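Long-range contact in PUA domain-containing protein (Archaeoglobus fulgidus DSM 4304, PDB 2Q07), which probably binds RNA and takes part in archaeosine-tRNA biosynthesis: residues Y25-C37 against V60-E74. Numbering follows the deposited sequence.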
ATOM      1  N   TYR A  25      -4.151  -0.594   7.608  1.00 16.95           N
ATOM      2  CA  TYR A  25      -4.854  -1.753   7.060  1.00 17.29           C
ATOM      3  C   TYR A  25      -6.332  -1.836   7.428  1.00 17.87           C
ATOM      4  O   TYR A  25      -6.674  -1.985   8.595  1.00 16.42           O
ATOM      5  CB  TYR A  25      -4.135  -3.025   7.517  1.00 16.78           C
ATOM      6  CG  TYR A  25      -4.602  -4.301   6.861  1.00 14.73           C
ATOM      7  CD1 TYR A  25      -4.958  -4.331   5.509  1.00 15.37           C
ATOM      8  CD2 TYR A  25      -4.650  -5.491   7.581  1.00 13.13           C
ATOM      9  CE1 TYR A  25      -5.350  -5.521   4.893  1.00 15.77           C
ATOM     10  CE2 TYR A  25      -5.037  -6.682   6.980  1.00 14.07           C
ATOM     11  CZ  TYR A  25      -5.387  -6.694   5.638  1.00 16.64           C
ATOM     12  OH  TYR A  25      -5.771  -7.872   5.044  1.00 16.85           O
ATOM     13  N   LYS A  26      -7.209  -1.737   6.436  1.00 20.49           N
ATOM     14  CA  LYS A  26      -8.646  -1.833   6.710  1.00 22.30           C
ATOM     15  C   LYS A  26      -9.355  -2.801   5.768  1.00 22.19           C
ATOM     16  O   LYS A  26      -9.679  -2.463   4.633  1.00 22.48           O
ATOM     17  CB  LYS A  26      -9.303  -0.449   6.638  1.00 23.39           C
ATOM     18  CG  LYS A  26      -8.600   0.593   7.503  1.00 28.87           C
ATOM     19  CD  LYS A  26      -9.381   1.899   7.568  1.00 32.44           C
ATOM     20  CE  LYS A  26      -8.553   3.002   8.217  1.00 34.50           C
ATOM     21  NZ  LYS A  26      -7.319   3.320   7.415  1.00 36.24           N
ATOM     22  N   PRO A  27      -9.605  -4.028   6.241  1.00 21.71           N
ATOM     23  CA  PRO A  27     -10.277  -5.081   5.471  1.00 21.95           C
ATOM     24  C   PRO A  27     -11.705  -4.720   5.065  1.00 21.66           C
ATOM     25  O   PRO A  27     -12.327  -3.829   5.645  1.00 20.59           O
ATOM     26  CB  PRO A  27     -10.252  -6.275   6.426  1.00 21.94           C
ATOM     27  CG  PRO A  27      -9.020  -6.036   7.238  1.00 22.30           C
ATOM     28  CD  PRO A  27      -9.114  -4.557   7.527  1.00 22.17           C
ATOM     29  N   PHE A  28     -12.217  -5.419   4.059  1.00 21.23           N
ATOM     30  CA  PHE A  28     -13.581  -5.214   3.593  1.00 20.27           C
ATOM     31  C   PHE A  28     -14.325  -6.549   3.658  1.00 21.86           C
ATOM     32  O   PHE A  28     -15.502  -6.640   3.298  1.00 19.53           O
ATOM     33  CB  PHE A  28     -13.574  -4.681   2.159  1.00 18.51           C
ATOM     34  CG  PHE A  28     -12.888  -5.589   1.174  1.00 19.12           C
ATOM     35  CD1 PHE A  28     -13.548  -6.703   0.647  1.00 18.99           C
ATOM     36  CD2 PHE A  28     -11.585  -5.329   0.767  1.00 14.24           C
ATOM     37  CE1 PHE A  28     -12.919  -7.537  -0.272  1.00 18.13           C
ATOM     38  CE2 PHE A  28     -10.944  -6.158  -0.154  1.00 16.47           C
ATOM     39  CZ  PHE A  28     -11.610  -7.262  -0.677  1.00 16.95           C
ATOM     40  N   SER A  29     -13.631  -7.575   4.151  1.00 21.80           N
ATOM     41  CA  SER A  29     -14.187  -8.929   4.246  1.00 20.24           C
ATOM     42  C   SER A  29     -13.837  -9.572   5.585  1.00 19.24           C
ATOM     43  O   SER A  29     -12.915  -9.137   6.264  1.00 19.45           O
ATOM     44  CB  SER A  29     -13.617  -9.785   3.103  1.00 19.45           C
ATOM     45  OG  SER A  29     -13.973 -11.156   3.225  1.00 18.79           O
ATOM     46  N   ASP A  30     -14.569 -10.618   5.953  1.00 19.62           N
ATOM     47  CA  ASP A  30     -14.321 -11.322   7.204  1.00 18.74           C
ATOM     48  C   ASP A  30     -13.425 -12.521   6.924  1.00 16.81           C
ATOM     49  O   ASP A  30     -13.027 -13.245   7.837  1.00 14.02           O
ATOM     50  CB  ASP A  30     -15.642 -11.789   7.817  1.00 23.51           C
ATOM     51  CG  ASP A  30     -16.365 -12.801   6.944  1.00 26.92           C
ATOM     52  OD1 ASP A  30     -16.246 -12.728   5.707  1.00 29.37           O
ATOM     53  OD2 ASP A  30     -17.069 -13.668   7.494  1.00 32.81           O
ATOM     54  N   THR A  31     -13.114 -12.726   5.648  1.00 13.77           N
ATOM     55  CA  THR A  31     -12.254 -13.826   5.228  1.00 14.37           C
ATOM     56  C   THR A  31     -11.021 -13.275   4.513  1.00 15.10           C
ATOM     57  O   THR A  31     -11.110 -12.296   3.779  1.00 13.55           O
ATOM     58  CB  THR A  31     -13.010 -14.787   4.272  1.00 15.32           C
ATOM     59  OG1 THR A  31     -14.077 -15.415   4.988  1.00 16.68           O
ATOM     60  CG2 THR A  31     -12.079 -15.863   3.723  1.00 15.72           C
ATOM     61  N   VAL A  32      -9.865 -13.889   4.745  1.00 15.58           N
ATOM     62  CA  VAL A  32      -8.650 -13.447   4.071  1.00 14.05           C
ATOM     63  C   VAL A  32      -7.985 -14.620   3.355  1.00 14.96           C
ATOM     64  O   VAL A  32      -7.795 -15.694   3.932  1.00 16.45           O
ATOM     65  CB  VAL A  32      -7.630 -12.812   5.046  1.00 14.45           C
ATOM     66  CG1 VAL A  32      -7.195 -13.825   6.104  1.00 14.64           C
ATOM     67  CG2 VAL A  32      -6.419 -12.313   4.267  1.00 10.76           C
ATOM     68  N   LEU A  33      -7.640 -14.399   2.092  1.00 13.85           N
ATOM     69  CA  LEU A  33      -6.985 -15.402   1.267  1.00 12.37           C
ATOM     70  C   LEU A  33      -5.462 -15.205   1.278  1.00 12.76           C
ATOM     71  O   LEU A  33      -4.968 -14.110   0.972  1.00 11.91           O
ATOM     72  CB  LEU A  33      -7.509 -15.286  -0.167  1.00 10.56           C
ATOM     73  CG  LEU A  33      -6.890 -16.197  -1.216  1.00  8.80           C
ATOM     74  CD1 LEU A  33      -7.142 -17.645  -0.838  1.00  8.17           C
ATOM     75  CD2 LEU A  33      -7.494 -15.865  -2.580  1.00 11.20           C
ATOM     76  N   LEU A  34      -4.718 -16.248   1.636  1.00 14.17           N
ATOM     77  CA  LEU A  34      -3.259 -16.165   1.649  1.00 13.22           C
ATOM     78  C   LEU A  34      -2.730 -16.771   0.347  1.00 14.87           C
ATOM     79  O   LEU A  34      -3.152 -17.860  -0.066  1.00 14.36           O
ATOM     80  CB  LEU A  34      -2.679 -16.903   2.867  1.00 18.80           C
ATOM     81  CG  LEU A  34      -3.269 -16.532   4.235  1.00 16.79           C
ATOM     82  CD1 LEU A  34      -2.518 -17.271   5.335  1.00 19.56           C
ATOM     83  CD2 LEU A  34      -3.183 -15.024   4.448  1.00 19.12           C
ATOM     84  N   LEU A  35      -1.801 -16.059  -0.287  1.00 12.62           N
ATOM     85  CA  LEU A  35      -1.234 -16.469  -1.556  1.00 13.37           C
ATOM     86  C   LEU A  35       0.293 -16.419  -1.590  1.00 14.07           C
ATOM     87  O   LEU A  35       0.925 -15.697  -0.824  1.00 11.05           O
ATOM     88  CB  LEU A  35      -1.789 -15.575  -2.668  1.00 13.47           C
ATOM     89  CG  LEU A  35      -3.308 -15.598  -2.825  1.00 11.98           C
ATOM     90  CD1 LEU A  35      -3.755 -14.442  -3.700  1.00 11.60           C
ATOM     91  CD2 LEU A  35      -3.720 -16.941  -3.412  1.00 10.12           C
ATOM     92  N   PRO A  36       0.905 -17.179  -2.505  1.00 15.30           N
ATOM     93  CA  PRO A  36       2.367 -17.169  -2.580  1.00 15.82           C
ATOM     94  C   PRO A  36       2.866 -15.957  -3.367  1.00 17.94           C
ATOM     95  O   PRO A  36       2.176 -15.460  -4.261  1.00 13.88           O
ATOM     96  CB  PRO A  36       2.667 -18.479  -3.289  1.00 15.97           C
ATOM     97  CG  PRO A  36       1.569 -18.531  -4.302  1.00 14.98           C
ATOM     98  CD  PRO A  36       0.335 -18.093  -3.513  1.00 15.26           C
ATOM     99  N   CYS A  37       4.051 -15.464  -3.021  1.00 19.32           N
ATOM    100  CA  CYS A  37       4.601 -14.339  -3.759  1.00 22.55           C
ATOM    101  C   CYS A  37       5.020 -14.894  -5.117  1.00 21.12           C
ATOM    102  O   CYS A  37       5.075 -16.107  -5.304  1.00 23.85           O
ATOM    103  CB  CYS A  37       5.805 -13.735  -3.024  1.00 21.16           C
ATOM    104  SG  CYS A  37       7.123 -14.911  -2.675  1.00 33.36           S
ATOM    105  N   VAL A  60     -12.700 -11.631  -1.298  1.00 15.26           N
ATOM    106  CA  VAL A  60     -12.245 -11.572   0.078  1.00 16.11           C
ATOM    107  C   VAL A  60     -10.884 -10.896   0.043  1.00 14.68           C
ATOM    108  O   VAL A  60     -10.291 -10.755  -1.024  1.00 17.40           O
ATOM    109  CB  VAL A  60     -12.120 -12.968   0.696  1.00 15.56           C
ATOM    110  CG1 VAL A  60     -13.493 -13.658   0.697  1.00 16.43           C
ATOM    111  CG2 VAL A  60     -11.092 -13.788  -0.074  1.00 15.79           C
ATOM    112  N   ASN A  61     -10.403 -10.468   1.204  1.00 14.64           N
ATOM    113  CA  ASN A  61      -9.108  -9.801   1.304  1.00 14.73           C
ATOM    114  C   ASN A  61      -7.986 -10.770   0.971  1.00 14.41           C
ATOM    115  O   ASN A  61      -8.133 -11.984   1.151  1.00 13.90           O
ATOM    116  CB  ASN A  61      -8.923  -9.246   2.716  1.00 12.43           C
ATOM    117  CG  ASN A  61      -9.562  -7.883   2.888  1.00 16.61           C
ATOM    118  OD1 ASN A  61      -8.973  -6.863   2.512  1.00 19.44           O
ATOM    119  ND2 ASN A  61     -10.777  -7.854   3.440  1.00  8.24           N
ATOM    120  N   GLU A  62      -6.862 -10.229   0.506  1.00 12.41           N
ATOM    121  CA  GLU A  62      -5.724 -11.051   0.118  1.00 14.21           C
ATOM    122  C   GLU A  62      -4.429 -10.592   0.760  1.00 14.56           C
ATOM    123  O   GLU A  62      -4.176  -9.401   0.901  1.00 13.88           O
ATOM    124  CB  GLU A  62      -5.536 -11.016  -1.405  1.00 17.68           C
ATOM    125  CG  GLU A  62      -6.664 -11.637  -2.216  1.00 18.81           C
ATOM    126  CD  GLU A  62      -6.687 -11.118  -3.652  1.00 24.21           C
ATOM    127  OE1 GLU A  62      -6.842  -9.890  -3.836  1.00 18.96           O
ATOM    128  OE2 GLU A  62      -6.547 -11.929  -4.594  1.00 23.49           O
ATOM    129  N   ILE A  63      -3.610 -11.550   1.151  1.00 15.68           N
ATOM    130  CA  ILE A  63      -2.317 -11.234   1.720  1.00 18.11           C
ATOM    131  C   ILE A  63      -1.338 -12.139   0.994  1.00 18.44           C
ATOM    132  O   ILE A  63      -1.535 -13.349   0.927  1.00 17.79           O
ATOM    133  CB  ILE A  63      -2.274 -11.506   3.233  1.00 16.96           C
ATOM    134  CG1 ILE A  63      -3.182 -10.506   3.963  1.00 18.07           C
ATOM    135  CG2 ILE A  63      -0.836 -11.419   3.737  1.00 15.20           C
ATOM    136  CD1 ILE A  63      -3.256 -10.713   5.448  1.00 18.54           C
ATOM    137  N   ILE A  64      -0.302 -11.542   0.420  1.00 18.04           N
ATOM    138  CA  ILE A  64       0.715 -12.305  -0.286  1.00 18.71           C
ATOM    139  C   ILE A  64       1.869 -12.605   0.669  1.00 18.73           C
ATOM    140  O   ILE A  64       2.467 -11.685   1.232  1.00 18.11           O
ATOM    141  CB  ILE A  64       1.266 -11.514  -1.509  1.00 18.86           C
ATOM    142  CG1 ILE A  64       0.164 -11.345  -2.560  1.00 18.52           C
ATOM    143  CG2 ILE A  64       2.487 -12.230  -2.097  1.00 15.95           C
ATOM    144  CD1 ILE A  64      -0.793 -10.201  -2.278  1.00 19.00           C
ATOM    145  N   ILE A  65       2.178 -13.883   0.864  1.00 19.83           N
ATOM    146  CA  ILE A  65       3.279 -14.252   1.753  1.00 21.20           C
ATOM    147  C   ILE A  65       4.589 -14.251   0.967  1.00 23.62           C
ATOM    148  O   ILE A  65       4.694 -14.872  -0.095  1.00 20.58           O
ATOM    149  CB  ILE A  65       3.082 -15.661   2.365  1.00 20.22           C
ATOM    150  CG1 ILE A  65       1.810 -15.700   3.216  1.00 18.77           C
ATOM    151  CG2 ILE A  65       4.295 -16.035   3.212  1.00 22.14           C
ATOM    152  CD1 ILE A  65       1.446 -17.083   3.709  1.00 19.33           C
ATOM    153  N   SER A  66       5.579 -13.542   1.497  1.00 25.14           N
ATOM    154  CA  SER A  66       6.891 -13.459   0.877  1.00 28.12           C
ATOM    155  C   SER A  66       7.949 -13.433   1.979  1.00 28.02           C
ATOM    156  O   SER A  66       7.664 -13.759   3.133  1.00 28.28           O
ATOM    157  CB  SER A  66       6.988 -12.190   0.025  1.00 29.49           C
ATOM    158  OG  SER A  66       8.165 -12.197  -0.759  1.00 29.57           O
ATOM    159  N   SER A  67       9.171 -13.050   1.625  1.00 28.96           N
ATOM    160  CA  SER A  67      10.253 -12.969   2.600  1.00 29.59           C
ATOM    161  C   SER A  67      11.226 -11.856   2.219  1.00 30.04           C
ATOM    162  O   SER A  67      11.754 -11.833   1.108  1.00 29.33           O
ATOM    163  CB  SER A  67      11.004 -14.298   2.687  1.00 32.25           C
ATOM    164  OG  SER A  67      12.036 -14.222   3.660  1.00 32.13           O
ATOM    165  N   PRO A  68      11.488 -10.926   3.150  1.00 29.43           N
ATOM    166  CA  PRO A  68      10.939 -10.873   4.508  1.00 29.73           C
ATOM    167  C   PRO A  68       9.553 -10.242   4.585  1.00 29.63           C
ATOM    168  O   PRO A  68       8.932 -10.227   5.646  1.00 29.34           O
ATOM    169  CB  PRO A  68      11.954 -10.016   5.270  1.00 31.10           C
ATOM    170  CG  PRO A  68      13.052  -9.680   4.253  1.00 32.35           C
ATOM    171  CD  PRO A  68      12.395  -9.795   2.924  1.00 29.85           C
ATOM    172  N   LEU A  69       9.065  -9.737   3.459  1.00 27.77           N
ATOM    173  CA  LEU A  69       7.783  -9.055   3.448  1.00 27.77           C
ATOM    174  C   LEU A  69       6.493  -9.856   3.354  1.00 27.04           C
ATOM    175  O   LEU A  69       6.359 -10.792   2.568  1.00 29.57           O
ATOM    176  CB  LEU A  69       7.771  -7.989   2.345  1.00 28.44           C
ATOM    177  CG  LEU A  69       8.680  -6.772   2.535  1.00 28.16           C
ATOM    178  CD1 LEU A  69       8.554  -5.864   1.325  1.00 32.11           C
ATOM    179  CD2 LEU A  69       8.295  -6.014   3.808  1.00 29.73           C
ATOM    180  N   VAL A  70       5.553  -9.454   4.196  1.00 24.78           N
ATOM    181  CA  VAL A  70       4.210  -9.996   4.238  1.00 21.42           C
ATOM    182  C   VAL A  70       3.464  -8.798   3.661  1.00 20.01           C
ATOM    183  O   VAL A  70       3.585  -7.692   4.190  1.00 21.50           O
ATOM    184  CB  VAL A  70       3.744 -10.224   5.673  1.00 24.18           C
ATOM    185  CG1 VAL A  70       2.271 -10.596   5.668  1.00 22.84           C
ATOM    186  CG2 VAL A  70       4.594 -11.315   6.333  1.00 23.53           C
ATOM    187  N   VAL A  71       2.689  -9.006   2.603  1.00 16.54           N
ATOM    188  CA  VAL A  71       2.021  -7.888   1.946  1.00 18.07           C
ATOM    189  C   VAL A  71       0.524  -7.948   1.660  1.00 16.50           C
ATOM    190  O   VAL A  71       0.079  -8.736   0.838  1.00 16.03           O
ATOM    191  CB  VAL A  71       2.703  -7.594   0.584  1.00 19.28           C
ATOM    192  CG1 VAL A  71       2.100  -6.346  -0.049  1.00 22.40           C
ATOM    193  CG2 VAL A  71       4.204  -7.433   0.778  1.00 21.71           C
ATOM    194  N   PRO A  72      -0.271  -7.118   2.350  1.00 16.14           N
ATOM    195  CA  PRO A  72      -1.701  -7.141   2.067  1.00 15.76           C
ATOM    196  C   PRO A  72      -1.801  -6.637   0.622  1.00 16.63           C
ATOM    197  O   PRO A  72      -1.066  -5.727   0.222  1.00 16.73           O
ATOM    198  CB  PRO A  72      -2.267  -6.133   3.069  1.00 13.98           C
ATOM    199  CG  PRO A  72      -1.353  -6.317   4.258  1.00 16.01           C
ATOM    200  CD  PRO A  72       0.009  -6.390   3.604  1.00 14.20           C
ATOM    201  N   ARG A  73      -2.687  -7.227  -0.156  1.00 13.61           N
ATOM    202  CA  ARG A  73      -2.845  -6.829  -1.548  1.00 17.10           C
ATOM    203  C   ARG A  73      -2.964  -5.311  -1.745  1.00 17.31           C
ATOM    204  O   ARG A  73      -2.521  -4.773  -2.760  1.00 15.13           O
ATOM    205  CB  ARG A  73      -4.066  -7.524  -2.142  1.00 17.66           C
ATOM    206  CG  ARG A  73      -4.449  -7.037  -3.537  1.00 19.57           C
ATOM    207  CD  ARG A  73      -4.512  -8.192  -4.509  1.00 21.86           C
ATOM    208  NE  ARG A  73      -3.185  -8.580  -4.960  1.00 25.64           N
ATOM    209  CZ  ARG A  73      -2.848  -9.799  -5.368  1.00 21.64           C
ATOM    210  NH1 ARG A  73      -3.739 -10.784  -5.382  1.00 23.13           N
ATOM    211  NH2 ARG A  73      -1.611 -10.022  -5.779  1.00 24.13           N
ATOM    212  N   GLU A  74      -3.542  -4.627  -0.761  1.00 16.09           N
ATOM    213  CA  GLU A  74      -3.744  -3.175  -0.835  1.00 14.79           C
ATOM    214  C   GLU A  74      -2.470  -2.340  -0.840  1.00 15.92           C
ATOM    215  O   GLU A  74      -2.498  -1.171  -1.216  1.00 15.26           O
ATOM    216  CB  GLU A  74      -4.630  -2.707   0.320  1.00 14.85           C
ATOM    217  CG  GLU A  74      -6.066  -3.230   0.279  1.00 18.38           C
ATOM    218  CD  GLU A  74      -6.207  -4.680   0.721  1.00 19.14           C
ATOM    219  OE1 GLU A  74      -5.205  -5.313   1.116  1.00 20.12           O
ATOM    220  OE2 GLU A  74      -7.339  -5.186   0.680  1.00 17.74           O
TER
HETATM  221  O   HOH W   1      -5.958  -7.752   2.372  1.00 12.36           O
HETATM  222  O   HOH W   2      -9.072  -3.601   1.992  1.00 27.70           O
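F28 has CG between its backbone N and carbonyl carbon (chi1 59°), which turns the ring back over the N61 side chain. Y25 has CG anti to its N (chi1 -171°), and its ring reaches P72. The F28 ring and N61 amide planes are 39° apart, and F28 CE2 lies 3.8 Å from N61 CG. With an alanine in place of F28, one side of this buried amide is likely to lose its cover, and the amide could turn more easily. P72 CG sits over one face of the Y25 ring, 4.2 Å from its centroid, a CH-pi contact. P27 lies over the opposite face. A water lies 2.7 Å from Y25 OH, with E62 O and E74 OE1 also within hydrogen-bonding reach of it. Further along, strands 31-36 and 61-65 pair in parallel. L33 N donates almost straight to N61 O (2.6 Å), and L33 O accepts from I63 N. V32 CG2 packs on I63 CG1 at 3.7 Å, on the face that also carries L34 and I65, where helix 123-132 packs. Strands 31-36 and 61-65, linked by helix 47-55, form a beta-alpha-beta unit in the mixed five-stranded sheet of the DUF5591 domain, of the UDG-like clan.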